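Local coordinates for putative mandelate racemase (PDB 3OZY), which is of unknown function but binds magnesium and, as a member of the enolase superfamily, probably acts on a carboxylate substrate such as an acid sugar, at residues V8-L13 / R63-V68; Q34-E39 / G50-P55; N255-N260 / A278-G283; N307-V312 / D336-L341. All coordinates share one frame; numbering follows the deposited sequence.

Contact 1: residues V8-L13 / R63-V68; sequences VKAHAL and RAIEDV
One hydrogen bond carries the polar side of this strand-on-helix contact. E66 sends its side chain, extended beyond CG, from the helix to the strand, and its OE2 takes the backbone N-H of A10 (A10 N to E66 OE2, 2.8 Å) on the lone pair that points away from the other carboxylate oxygen. At 157° the bond is nearly straight. The same oxygen forms a salt bridge with K62 NZ, which also donates to A10 O. The carboxylate thus sits between a main-chain N-H and a lysine, a setting that should keep it ionised. The methylene of E66 lies over the strand as well, with CG 3.5 Å from V8 O.

Apolar contact falls to I65. Its CG2 branch, anti to the backbone N, reaches V8 CG1 at 3.8 Å, the two side chains crossing at about a right angle, and meets A10 CB at 4.0 Å. V8 and A10 both start their side chains toward the helix, so the valine and alanine form the strand's share of a small buried patch. I65 also packs on I36 and V38 of the next strand and on A106 and V110 of helix 102-122.

R63 makes two salt bridges, NH1 with D67 OD2 at 3.3 Å and NH2 with D57 of the second subunit.

Segment axes approach to 7.2 Å and run nearly antiparallel (159°), a helix laid along an outer strand of a three-stranded antiparallel sheet, as in the N-terminal domain of mandelate racemase relatives.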
loop_
_atom_site.group_PDB
_atom_site.type_symbol
_atom_site.label_atom_id
_atom_site.label_comp_id
_atom_site.label_asym_id
_atom_site.label_seq_id
_atom_site.Cartn_x
_atom_site.Cartn_y
_atom_site.Cartn_z
ATOM N N VAL A 8 -7.185 18.243 -12.977
ATOM C CA VAL A 8 -7.402 16.827 -12.700
ATOM C C VAL A 8 -8.510 16.743 -11.655
ATOM O O VAL A 8 -8.317 17.142 -10.504
ATOM C CB VAL A 8 -6.116 16.140 -12.197
ATOM C CG1 VAL A 8 -6.394 14.679 -11.885
ATOM C CG2 VAL A 8 -5.000 16.269 -13.235
ATOM N N LYS A 9 -9.675 16.259 -12.078
ATOM C CA LYS A 9 -10.861 16.222 -11.223
ATOM C C LYS A 9 -11.235 14.798 -10.866
ATOM O O LYS A 9 -11.013 13.874 -11.648
ATOM C CB LYS A 9 -12.045 16.886 -11.928
ATOM C CG LYS A 9 -11.798 18.338 -12.298
ATOM C CD LYS A 9 -12.996 18.954 -13.003
ATOM C CE LYS A 9 -14.158 19.132 -12.044
ATOM N NZ LYS A 9 -15.258 19.924 -12.661
ATOM N N ALA A 10 -11.817 14.633 -9.686
ATOM C CA ALA A 10 -12.279 13.323 -9.246
ATOM C C ALA A 10 -13.714 13.447 -8.741
ATOM O O ALA A 10 -13.945 13.995 -7.661
ATOM C CB ALA A 10 -11.370 12.806 -8.156
ATOM N N HIS A 11 -14.667 12.941 -9.526
ATOM C CA HIS A 11 -16.094 13.014 -9.184
ATOM C C HIS A 11 -16.497 11.795 -8.375
ATOM O O HIS A 11 -16.498 10.682 -8.888
ATOM C CB HIS A 11 -16.972 13.056 -10.444
ATOM C CG HIS A 11 -16.624 14.147 -11.408
ATOM N ND1 HIS A 11 -17.242 15.381 -11.394
ATOM C CD2 HIS A 11 -15.746 14.179 -12.435
ATOM C CE1 HIS A 11 -16.740 16.131 -12.360
ATOM N NE2 HIS A 11 -15.830 15.425 -13.006
ATOM N N ALA A 12 -16.860 12.002 -7.115
ATOM C CA ALA A 12 -17.318 10.907 -6.265
ATOM C C ALA A 12 -18.782 10.570 -6.534
ATOM O O ALA A 12 -19.660 11.433 -6.406
ATOM C CB ALA A 12 -17.107 11.247 -4.802
ATOM N N LEU A 13 -19.037 9.311 -6.887
ATOM C CA LEU A 13 -20.370 8.859 -7.266
ATOM C C LEU A 13 -20.828 7.670 -6.431
ATOM O O LEU A 13 -20.033 6.794 -6.085
ATOM C CB LEU A 13 -20.389 8.463 -8.742
ATOM C CG LEU A 13 -19.911 9.494 -9.760
ATOM C CD1 LEU A 13 -20.029 8.932 -11.172
ATOM C CD2 LEU A 13 -20.721 10.775 -9.634
ATOM N N ARG A 63 -9.045 13.008 -2.736
ATOM C CA ARG A 63 -7.911 13.779 -2.237
ATOM C C ARG A 63 -6.608 13.346 -2.906
ATOM O O ARG A 63 -5.817 14.182 -3.346
ATOM C CB ARG A 63 -7.799 13.631 -0.719
ATOM C CG ARG A 63 -6.597 14.316 -0.091
ATOM C CD ARG A 63 -6.682 15.838 -0.141
ATOM N NE ARG A 63 -5.399 16.380 0.302
ATOM C CZ ARG A 63 -5.086 17.673 0.345
ATOM N NH1 ARG A 63 -5.968 18.596 -0.018
ATOM N NH2 ARG A 63 -3.878 18.036 0.753
ATOM N N ALA A 64 -6.367 12.039 -2.982
ATOM C CA ALA A 64 -5.141 11.559 -3.608
ATOM C C ALA A 64 -5.052 12.000 -5.064
ATOM O O ALA A 64 -3.992 12.401 -5.540
ATOM C CB ALA A 64 -5.062 10.047 -3.512
ATOM N N ILE A 65 -6.166 11.917 -5.780
ATOM C CA ILE A 65 -6.175 12.242 -7.194
ATOM C C ILE A 65 -6.032 13.750 -7.443
ATOM O O ILE A 65 -5.181 14.180 -8.228
ATOM C CB ILE A 65 -7.433 11.674 -7.875
ATOM C CG1 ILE A 65 -7.341 10.142 -7.906
ATOM C CG2 ILE A 65 -7.586 12.246 -9.289
ATOM C CD1 ILE A 65 -8.657 9.443 -8.247
ATOM N N GLU A 66 -6.839 14.551 -6.761
ATOM C CA GLU A 66 -6.836 15.990 -7.018
ATOM C C GLU A 66 -5.643 16.730 -6.409
ATOM O O GLU A 66 -5.125 17.679 -7.009
ATOM C CB GLU A 66 -8.150 16.620 -6.527
ATOM C CG GLU A 66 -9.366 16.116 -7.291
ATOM C CD GLU A 66 -10.674 16.782 -6.897
ATOM O OE1 GLU A 66 -10.692 17.566 -5.923
ATOM O OE2 GLU A 66 -11.688 16.509 -7.572
ATOM N N ASP A 67 -5.189 16.286 -5.243
ATOM C CA ASP A 67 -4.282 17.101 -4.432
ATOM C C ASP A 67 -2.907 16.485 -4.176
ATOM O O ASP A 67 -2.006 17.165 -3.670
ATOM C CB ASP A 67 -4.961 17.447 -3.104
ATOM C CG ASP A 67 -6.272 18.172 -3.299
ATOM O OD1 ASP A 67 -6.263 19.266 -3.902
ATOM O OD2 ASP A 67 -7.314 17.641 -2.869
ATOM N N VAL A 68 -2.737 15.207 -4.503
ATOM C CA VAL A 68 -1.426 14.575 -4.404
ATOM C C VAL A 68 -0.894 14.307 -5.807
ATOM O O VAL A 68 0.174 14.791 -6.176
ATOM C CB VAL A 68 -1.460 13.286 -3.553
ATOM C CG1 VAL A 68 -0.065 12.672 -3.461
ATOM C CG2 VAL A 68 -1.979 13.588 -2.154
#

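Contact 2: residues Q34-E39 / G50-P55; sequences QMILVE and GSPSGP
Backbone pairing between strand 34-39 and the end of strand 48-50 comes down to one antiparallel hydrogen-bonded pair, V38 with G50, in which V38 N gives to G50 O at 2.8 Å and G50 N returns a longer bond to V38 O at 3.1 Å, both donors standing above the acceptor's carbonyl plane. Past this pair the second chain leaves the sheet. I36 O, two residues before V38, instead meets S51 CA in a CA-H...O contact of 3.5 Å, and the next residue is P52, whose nitrogen has no proton to offer.

A water takes over where the pairing stops. It accepts from I36 N (2.8 Å from the water oxygen) and donates to S51 OG and S53 O, holding the strand to the loop by three bonds. S51 OG, turned anti to its own backbone N, also accepts from S53 N at 3.2 Å; this is an ST turn that bends the loop. The same hydroxyl is hydrogen-bonded to D308.

P52 supplies the apolar side. Its CD presses against I36 CB at 3.8 Å, the proline ring crossing the isoleucine at about a right angle, and also touches CG2 of V38. On the other face M35, bent at chi3 (-69°), brings its CE to S51 CB at 3.8 Å.

Segment 34-39 belongs to strand 32-42, the middle one of three, flanked on its far edge by strand 5-16. I36 packs on L61 of helix 58-73, whereas M35, L37 and S51 pack on I310 of helix 309-321.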
loop_
_atom_site.group_PDB
_atom_site.type_symbol
_atom_site.label_atom_id
_atom_site.label_comp_id
_atom_site.label_asym_id
_atom_site.label_seq_id
_atom_site.Cartn_x
_atom_site.Cartn_y
_atom_site.Cartn_z
ATOM N N GLN A 34 -20.076 2.231 -5.874
ATOM C CA GLN A 34 -19.491 3.560 -5.927
ATOM C C GLN A 34 -18.291 3.596 -6.858
ATOM O O GLN A 34 -17.742 2.557 -7.239
ATOM C CB GLN A 34 -19.053 3.991 -4.524
ATOM C CG GLN A 34 -20.188 3.933 -3.503
ATOM C CD GLN A 34 -19.836 4.552 -2.160
ATOM O OE1 GLN A 34 -18.676 4.569 -1.735
ATOM N NE2 GLN A 34 -20.849 5.058 -1.473
ATOM N N MET A 35 -17.878 4.811 -7.203
ATOM C CA MET A 35 -16.661 5.010 -7.979
ATOM C C MET A 35 -16.242 6.459 -7.906
ATOM O O MET A 35 -17.019 7.338 -7.512
ATOM C CB MET A 35 -16.883 4.654 -9.452
ATOM C CG MET A 35 -17.785 5.645 -10.192
ATOM S SD MET A 35 -18.072 5.221 -11.921
ATOM C CE MET A 35 -16.435 5.508 -12.594
ATOM N N ILE A 36 -14.989 6.691 -8.272
ATOM C CA ILE A 36 -14.538 8.007 -8.689
ATOM C C ILE A 36 -14.478 8.026 -10.207
ATOM O O ILE A 36 -13.871 7.150 -10.822
ATOM C CB ILE A 36 -13.117 8.301 -8.172
ATOM C CG1 ILE A 36 -13.119 8.537 -6.666
ATOM C CG2 ILE A 36 -12.515 9.499 -8.912
ATOM C CD1 ILE A 36 -13.774 9.846 -6.237
ATOM N N LEU A 37 -15.110 9.028 -10.813
ATOM C CA LEU A 37 -14.932 9.305 -12.226
ATOM C C LEU A 37 -13.845 10.363 -12.350
ATOM O O LEU A 37 -14.048 11.516 -11.962
ATOM C CB LEU A 37 -16.243 9.801 -12.856
ATOM C CG LEU A 37 -16.152 10.204 -14.327
ATOM C CD1 LEU A 37 -15.786 9.022 -15.192
ATOM C CD2 LEU A 37 -17.468 10.823 -14.807
ATOM N N VAL A 38 -12.679 9.958 -12.847
ATOM C CA VAL A 38 -11.579 10.887 -13.054
ATOM C C VAL A 38 -11.817 11.651 -14.345
ATOM O O VAL A 38 -12.260 11.076 -15.338
ATOM C CB VAL A 38 -10.233 10.139 -13.149
ATOM C CG1 VAL A 38 -9.078 11.120 -13.401
ATOM C CG2 VAL A 38 -9.992 9.328 -11.877
ATOM N N GLU A 39 -11.530 12.950 -14.316
ATOM C CA GLU A 39 -11.626 13.791 -15.501
ATOM C C GLU A 39 -10.357 14.626 -15.622
ATOM O O GLU A 39 -10.060 15.442 -14.750
ATOM C CB GLU A 39 -12.862 14.693 -15.407
ATOM C CG GLU A 39 -13.107 15.529 -16.655
ATOM C CD GLU A 39 -14.244 16.525 -16.490
ATOM O OE1 GLU A 39 -14.949 16.479 -15.464
ATOM O OE2 GLU A 39 -14.429 17.362 -17.394
ATOM N N GLY A 50 -11.426 8.355 -16.469
ATOM C CA GLY A 50 -10.927 7.101 -15.934
ATOM C C GLY A 50 -11.605 6.746 -14.627
ATOM O O GLY A 50 -12.487 7.463 -14.151
ATOM N N SER A 51 -11.194 5.623 -14.044
ATOM C CA SER A 51 -11.706 5.173 -12.750
ATOM C C SER A 51 -10.609 4.412 -12.026
ATOM O O SER A 51 -9.956 3.563 -12.633
ATOM C CB SER A 51 -12.893 4.225 -12.933
ATOM O OG SER A 51 -13.212 3.599 -11.698
ATOM N N PRO A 52 -10.417 4.695 -10.728
ATOM C CA PRO A 52 -9.459 3.973 -9.874
ATOM C C PRO A 52 -10.090 2.793 -9.129
ATOM O O PRO A 52 -9.581 2.384 -8.083
ATOM C CB PRO A 52 -9.051 5.039 -8.859
ATOM C CG PRO A 52 -10.350 5.810 -8.669
ATOM C CD PRO A 52 -10.934 5.905 -10.061
ATOM N N SER A 53 -11.191 2.269 -9.665
ATOM C CA SER A 53 -11.829 1.072 -9.130
ATOM C C SER A 53 -12.394 1.289 -7.719
ATOM O O SER A 53 -12.659 2.418 -7.291
ATOM C CB SER A 53 -10.842 -0.102 -9.182
ATOM O OG SER A 53 -11.460 -1.338 -8.863
ATOM N N GLY A 54 -12.595 0.188 -7.010
ATOM C CA GLY A 54 -13.184 0.208 -5.681
ATOM C C GLY A 54 -13.388 -1.222 -5.221
ATOM O O GLY A 54 -13.158 -2.151 -5.986
ATOM N N PRO A 55 -13.825 -1.420 -3.974
ATOM C CA PRO A 55 -14.122 -0.366 -3.004
ATOM C C PRO A 55 -12.860 0.219 -2.376
ATOM O O PRO A 55 -11.996 -0.500 -1.856
ATOM C CB PRO A 55 -14.964 -1.092 -1.946
ATOM C CG PRO A 55 -14.517 -2.532 -2.037
ATOM C CD PRO A 55 -14.163 -2.767 -3.477
HETATM O O HOH W 1 -13.551 4.371 -8.975
#

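Contact 3: residues N255-N260 / A278-G283; sequences NLYTRN and ASRAGG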
loop_
_atom_site.group_PDB
_atom_site.type_symbol
_atom_site.label_atom_id
_atom_site.label_comp_id
_atom_site.label_asym_id
_atom_site.label_seq_id
_atom_site.Cartn_x
_atom_site.Cartn_y
_atom_site.Cartn_z
ATOM N N ASN A 255 -5.713 -7.497 -5.535
ATOM C CA ASN A 255 -5.228 -6.805 -4.349
ATOM C C ASN A 255 -3.705 -6.740 -4.250
ATOM O O ASN A 255 -3.158 -6.399 -3.204
ATOM C CB ASN A 255 -5.883 -7.392 -3.093
ATOM C CG ASN A 255 -7.344 -7.014 -2.999
ATOM O OD1 ASN A 255 -7.691 -5.832 -3.081
ATOM N ND2 ASN A 255 -8.212 -8.007 -2.864
ATOM N N LEU A 256 -3.044 -7.042 -5.365
ATOM C CA LEU A 256 -1.597 -6.892 -5.516
ATOM C C LEU A 256 -1.339 -5.727 -6.451
ATOM O O LEU A 256 -2.095 -5.497 -7.389
ATOM C CB LEU A 256 -0.991 -8.165 -6.104
ATOM C CG LEU A 256 -1.096 -9.401 -5.224
ATOM C CD1 LEU A 256 -0.677 -10.617 -6.034
ATOM C CD2 LEU A 256 -0.224 -9.242 -3.990
ATOM N N TYR A 257 -0.270 -4.984 -6.189
ATOM C CA TYR A 257 -0.034 -3.711 -6.860
ATOM C C TYR A 257 1.322 -3.643 -7.546
ATOM O O TYR A 257 2.347 -3.988 -6.949
ATOM C CB TYR A 257 -0.150 -2.568 -5.847
ATOM C CG TYR A 257 -1.551 -2.422 -5.300
ATOM C CD1 TYR A 257 -2.472 -1.575 -5.916
ATOM C CD2 TYR A 257 -1.966 -3.131 -4.172
ATOM C CE1 TYR A 257 -3.759 -1.447 -5.431
ATOM C CE2 TYR A 257 -3.263 -3.011 -3.683
ATOM C CZ TYR A 257 -4.151 -2.162 -4.318
ATOM O OH TYR A 257 -5.447 -2.012 -3.864
ATOM N N THR A 258 1.309 -3.145 -8.783
ATOM C CA THR A 258 2.488 -2.967 -9.645
ATOM C C THR A 258 3.081 -4.285 -10.109
ATOM O O THR A 258 2.817 -5.355 -9.548
ATOM C CB THR A 258 3.633 -2.108 -9.017
ATOM O OG1 THR A 258 4.441 -2.923 -8.154
ATOM C CG2 THR A 258 3.091 -0.880 -8.283
ATOM N N ARG A 259 3.924 -4.187 -11.130
ATOM C CA ARG A 259 4.608 -5.362 -11.639
ATOM C C ARG A 259 5.519 -5.993 -10.582
ATOM O O ARG A 259 5.865 -7.171 -10.689
ATOM C CB ARG A 259 5.425 -5.004 -12.879
ATOM C CG ARG A 259 6.676 -4.206 -12.593
ATOM C CD ARG A 259 7.258 -3.682 -13.895
ATOM N NE ARG A 259 6.466 -2.572 -14.430
ATOM C CZ ARG A 259 6.683 -1.998 -15.610
ATOM N NH1 ARG A 259 7.644 -2.446 -16.410
ATOM N NH2 ARG A 259 5.928 -0.985 -15.997
ATOM N N ASN A 260 5.907 -5.221 -9.569
ATOM C CA ASN A 260 6.803 -5.744 -8.537
ATOM C C ASN A 260 6.166 -6.872 -7.735
ATOM O O ASN A 260 6.827 -7.849 -7.380
ATOM C CB ASN A 260 7.232 -4.621 -7.596
ATOM C CG ASN A 260 7.855 -3.468 -8.330
ATOM O OD1 ASN A 260 7.321 -2.350 -8.349
ATOM N ND2 ASN A 260 8.982 -3.730 -8.959
ATOM N N ALA A 278 -6.077 -3.022 -14.696
ATOM C CA ALA A 278 -5.564 -1.734 -15.165
ATOM C C ALA A 278 -5.978 -0.562 -14.274
ATOM O O ALA A 278 -5.263 0.441 -14.199
ATOM C CB ALA A 278 -5.998 -1.476 -16.597
ATOM N N SER A 279 -7.136 -0.682 -13.619
ATOM C CA SER A 279 -7.672 0.396 -12.780
ATOM C C SER A 279 -7.236 0.336 -11.311
ATOM O O SER A 279 -7.644 1.184 -10.515
ATOM C CB SER A 279 -9.204 0.429 -12.851
ATOM O OG SER A 279 -9.764 -0.711 -12.215
ATOM N N ARG A 280 -6.428 -0.667 -10.955
ATOM C CA ARG A 280 -5.970 -0.840 -9.575
ATOM C C ARG A 280 -4.453 -0.951 -9.449
ATOM O O ARG A 280 -3.865 -0.358 -8.550
ATOM C CB ARG A 280 -6.598 -2.095 -8.935
ATOM C CG ARG A 280 -8.115 -2.097 -8.904
ATOM C CD ARG A 280 -8.689 -3.476 -8.545
ATOM N NE ARG A 280 -8.537 -3.856 -7.137
ATOM C CZ ARG A 280 -9.382 -3.510 -6.174
ATOM N NH1 ARG A 280 -10.429 -2.744 -6.460
ATOM N NH2 ARG A 280 -9.190 -3.928 -4.922
ATOM N N ALA A 281 -3.831 -1.727 -10.338
ATOM C CA ALA A 281 -2.450 -2.166 -10.148
ATOM C C ALA A 281 -1.427 -1.167 -10.672
ATOM O O ALA A 281 -0.223 -1.402 -10.540
ATOM C CB ALA A 281 -2.247 -3.535 -10.801
ATOM N N GLY A 282 -1.898 -0.076 -11.270
ATOM C CA GLY A 282 -1.027 1.010 -11.691
ATOM C C GLY A 282 -1.481 1.750 -12.940
ATOM O O GLY A 282 -0.944 2.821 -13.243
ATOM N N GLY A 283 -2.452 1.212 -13.679
ATOM C CA GLY A 283 -2.922 1.875 -14.889
ATOM C C GLY A 283 -2.890 0.957 -16.090
ATOM O O GLY A 283 -2.448 -0.187 -15.985
#
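Two flat groups, the Y257 ring and the R280 guanidinium, are both met at their edges. R280 O lies near the plane of the tyrosine ring, 3.2 Å from Y257 CD1 and almost as near CE1, so a carbonyl oxygen faces the weakly positive rim of the ring. N255 OD1 lies in the guanidinium plane and takes R280 NH2 at 3.0 Å. The bond is bent, 139° at the hydrogen, and the donor stands above the amide's carbonyl plane, in keeping with the 73° between the two planes. The arginine, bent at chi3 (73°), has a partner on each nitrogen: NE goes to E254 O, NH1 to S53 OG of the N-terminal domain. The N255 amide gives its ND2 to E228, and Y257 OH is bonded to Y56.

Both segments follow neighbouring strands of the beta-alpha barrel, 249-252 and 273-274, and lie where this fold holds its active site. E254 is a magnesium ligand with D201 and E227, and the N255 side chain is about 7 Å from a bound magnesium ion, so R280 grips the backbone of a metal ligand from the second shell.

Farther along, T258 N donates to A281 O at 2.9 Å, in the carbonyl plane and on a lone pair. G282 and G283 then turn the chain at backbone angles where a CB would strike the preceding carbonyl oxygen, and G283 becomes the N-cap of helix 284-296.

Contact 4: residues N307-V312 / D336-L341; sequences NDIITV and DLMTRL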
loop_
_atom_site.group_PDB
_atom_site.type_symbol
_atom_site.label_atom_id
_atom_site.label_comp_id
_atom_site.label_asym_id
_atom_site.label_seq_id
_atom_site.Cartn_x
_atom_site.Cartn_y
_atom_site.Cartn_z
ATOM N N ASN A 307 -15.714 -3.200 -10.940
ATOM C CA ASN A 307 -16.169 -2.027 -10.183
ATOM C C ASN A 307 -17.180 -1.206 -10.964
ATOM O O ASN A 307 -18.234 -0.861 -10.438
ATOM C CB ASN A 307 -15.035 -1.107 -9.721
ATOM C CG ASN A 307 -15.505 -0.127 -8.662
ATOM O OD1 ASN A 307 -15.743 -0.515 -7.525
ATOM N ND2 ASN A 307 -15.688 1.138 -9.044
ATOM N N ASP A 308 -16.857 -0.869 -12.206
ATOM C CA ASP A 308 -17.736 -0.018 -13.008
ATOM C C ASP A 308 -17.428 -0.212 -14.491
ATOM O O ASP A 308 -16.495 -0.928 -14.844
ATOM C CB ASP A 308 -17.578 1.446 -12.589
ATOM C CG ASP A 308 -16.144 1.932 -12.731
ATOM O OD1 ASP A 308 -15.694 2.054 -13.888
ATOM O OD2 ASP A 308 -15.481 2.182 -11.705
ATOM N N ILE A 309 -18.203 0.417 -15.366
ATOM C CA ILE A 309 -18.041 0.166 -16.787
ATOM C C ILE A 309 -16.717 0.716 -17.333
ATOM O O ILE A 309 -16.217 0.242 -18.349
ATOM C CB ILE A 309 -19.245 0.698 -17.603
ATOM C CG1 ILE A 309 -19.296 0.051 -18.993
ATOM C CG2 ILE A 309 -19.198 2.213 -17.697
ATOM C CD1 ILE A 309 -19.581 -1.430 -18.980
ATOM N N ILE A 310 -16.157 1.717 -16.664
ATOM C CA ILE A 310 -14.867 2.248 -17.089
ATOM C C ILE A 310 -13.753 1.263 -16.769
ATOM O O ILE A 310 -12.889 1.009 -17.609
ATOM C CB ILE A 310 -14.572 3.610 -16.456
ATOM C CG1 ILE A 310 -15.668 4.602 -16.854
ATOM C CG2 ILE A 310 -13.175 4.102 -16.862
ATOM C CD1 ILE A 310 -15.350 6.031 -16.496
ATOM N N THR A 311 -13.783 0.676 -15.577
ATOM C CA THR A 311 -12.756 -0.317 -15.266
ATOM C C THR A 311 -12.884 -1.521 -16.192
ATOM O O THR A 311 -11.888 -2.095 -16.623
ATOM C CB THR A 311 -12.735 -0.734 -13.757
ATOM O OG1 THR A 311 -13.925 -1.450 -13.394
ATOM C CG2 THR A 311 -12.622 0.478 -12.854
ATOM N N VAL A 312 -14.116 -1.904 -16.509
ATOM C CA VAL A 312 -14.344 -2.955 -17.487
ATOM C C VAL A 312 -13.781 -2.582 -18.864
ATOM O O VAL A 312 -12.995 -3.335 -19.449
ATOM C CB VAL A 312 -15.844 -3.316 -17.558
ATOM C CG1 VAL A 312 -16.159 -4.183 -18.788
ATOM C CG2 VAL A 312 -16.251 -4.018 -16.272
ATOM N N ASP A 336 -25.637 0.048 -11.162
ATOM C CA ASP A 336 -25.970 1.114 -12.101
ATOM C C ASP A 336 -24.744 1.656 -12.832
ATOM O O ASP A 336 -24.864 2.209 -13.924
ATOM C CB ASP A 336 -26.685 2.270 -11.400
ATOM C CG ASP A 336 -28.064 1.898 -10.900
ATOM O OD1 ASP A 336 -28.659 0.919 -11.412
ATOM O OD2 ASP A 336 -28.541 2.615 -9.991
ATOM N N LEU A 337 -23.564 1.504 -12.237
ATOM C CA LEU A 337 -22.343 1.959 -12.895
ATOM C C LEU A 337 -21.949 1.078 -14.082
ATOM O O LEU A 337 -21.085 1.457 -14.882
ATOM C CB LEU A 337 -21.196 2.077 -11.892
ATOM C CG LEU A 337 -21.483 2.984 -10.696
ATOM C CD1 LEU A 337 -20.344 2.868 -9.695
ATOM C CD2 LEU A 337 -21.720 4.439 -11.114
ATOM N N MET A 338 -22.597 -0.082 -14.202
ATOM C CA MET A 338 -22.397 -0.976 -15.345
ATOM C C MET A 338 -23.418 -0.754 -16.456
ATOM O O MET A 338 -23.254 -1.266 -17.566
ATOM C CB MET A 338 -22.479 -2.439 -14.909
ATOM C CG MET A 338 -21.250 -2.931 -14.165
ATOM S SD MET A 338 -19.766 -2.991 -15.191
ATOM C CE MET A 338 -20.212 -4.316 -16.317
ATOM N N THR A 339 -24.485 -0.025 -16.163
ATOM C CA THR A 339 -25.588 0.084 -17.121
ATOM C C THR A 339 -25.910 1.512 -17.540
ATOM O O THR A 339 -26.282 1.750 -18.687
ATOM C CB THR A 339 -26.889 -0.537 -16.560
ATOM O OG1 THR A 339 -27.233 0.110 -15.331
ATOM C CG2 THR A 339 -26.723 -2.034 -16.316
ATOM N N ARG A 340 -25.774 2.461 -16.621
ATOM C CA ARG A 340 -26.302 3.808 -16.852
ATOM C C ARG A 340 -25.263 4.925 -16.925
ATOM O O ARG A 340 -25.589 6.071 -17.246
ATOM C CB ARG A 340 -27.355 4.139 -15.789
ATOM C CG ARG A 340 -28.633 3.324 -15.938
ATOM C CD ARG A 340 -29.515 3.409 -14.697
ATOM N NE ARG A 340 -29.911 4.782 -14.398
ATOM C CZ ARG A 340 -30.463 5.167 -13.251
ATOM N NH1 ARG A 340 -30.690 4.281 -12.291
ATOM N NH2 ARG A 340 -30.785 6.440 -13.064
ATOM N N LEU A 341 -24.008 4.603 -16.631
ATOM C CA LEU A 341 -22.959 5.614 -16.665
ATOM C C LEU A 341 -22.545 5.963 -18.088
ATOM O O LEU A 341 -22.267 7.128 -18.392
ATOM C CB LEU A 341 -21.736 5.137 -15.877
ATOM C CG LEU A 341 -20.540 6.085 -15.873
ATOM C CD1 LEU A 341 -20.902 7.425 -15.250
ATOM C CD2 LEU A 341 -19.367 5.451 -15.140
#
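M338 and the opening turn of helix 309-321 make the tight half of this contact. The methionine is bent at both chi2 (-66°) and chi3 (-68°), which folds its thioether back against the helix: SD rests 3.7 Å from D308 C and 3.8 Å from V312 CG2, while CE reaches I309 CD1 at 4.0 Å. Beside it I309 N donates to L337 O (3.1 Å), the donor well above the carbonyl plane. L337 CB packs on D308 CB at 3.7 Å. L341 CD2 completes the apolar patch on I309 CG2 and I310 CG1, and its side chain also packs on M35 and F369.

The outer side is looser. T339 and R340 set off away from the helix and are exposed. There R340 NH1 makes a long salt bridge with D336 OD2, 3.6 Å, and D336 O accepts from both T339 N and R340 N.

D308 is the N-cap of the helix. Its OD1 accepts T311 N at 2.9 Å and, weakly, I310 N; OD2 takes N307 ND2 on the lone pair away from OD1 and is also hydrogen-bonded to S51 OG. The carboxylate would be stabilised as an anion by the helix start. With the remaining N-H, that of I309, given to L337, this is an N-capped helix joined to the next loop of a beta-alpha barrel.

From the N terminus, contact 1 closes the longest of the four loops, bringing strand 5-16 against helix 58-73, and contact 2 is nested inside it, between the central strand of the same sheet and the turn leading to that helix; strands 5-16 and 32-42 join the two directly. Contacts 3 and 4 follow in series, each closing a shorter loop within the barrel domain, and none of the four cross. Although far apart in sequence, the domains meet at the loop 50-55, which touches both 278-283 and 307-312, so contact 2 bridges the N-terminal sheet to two barrel loops. Contacts 1, 2 and 3 also touch the second subunit, contact 2 through a single residue.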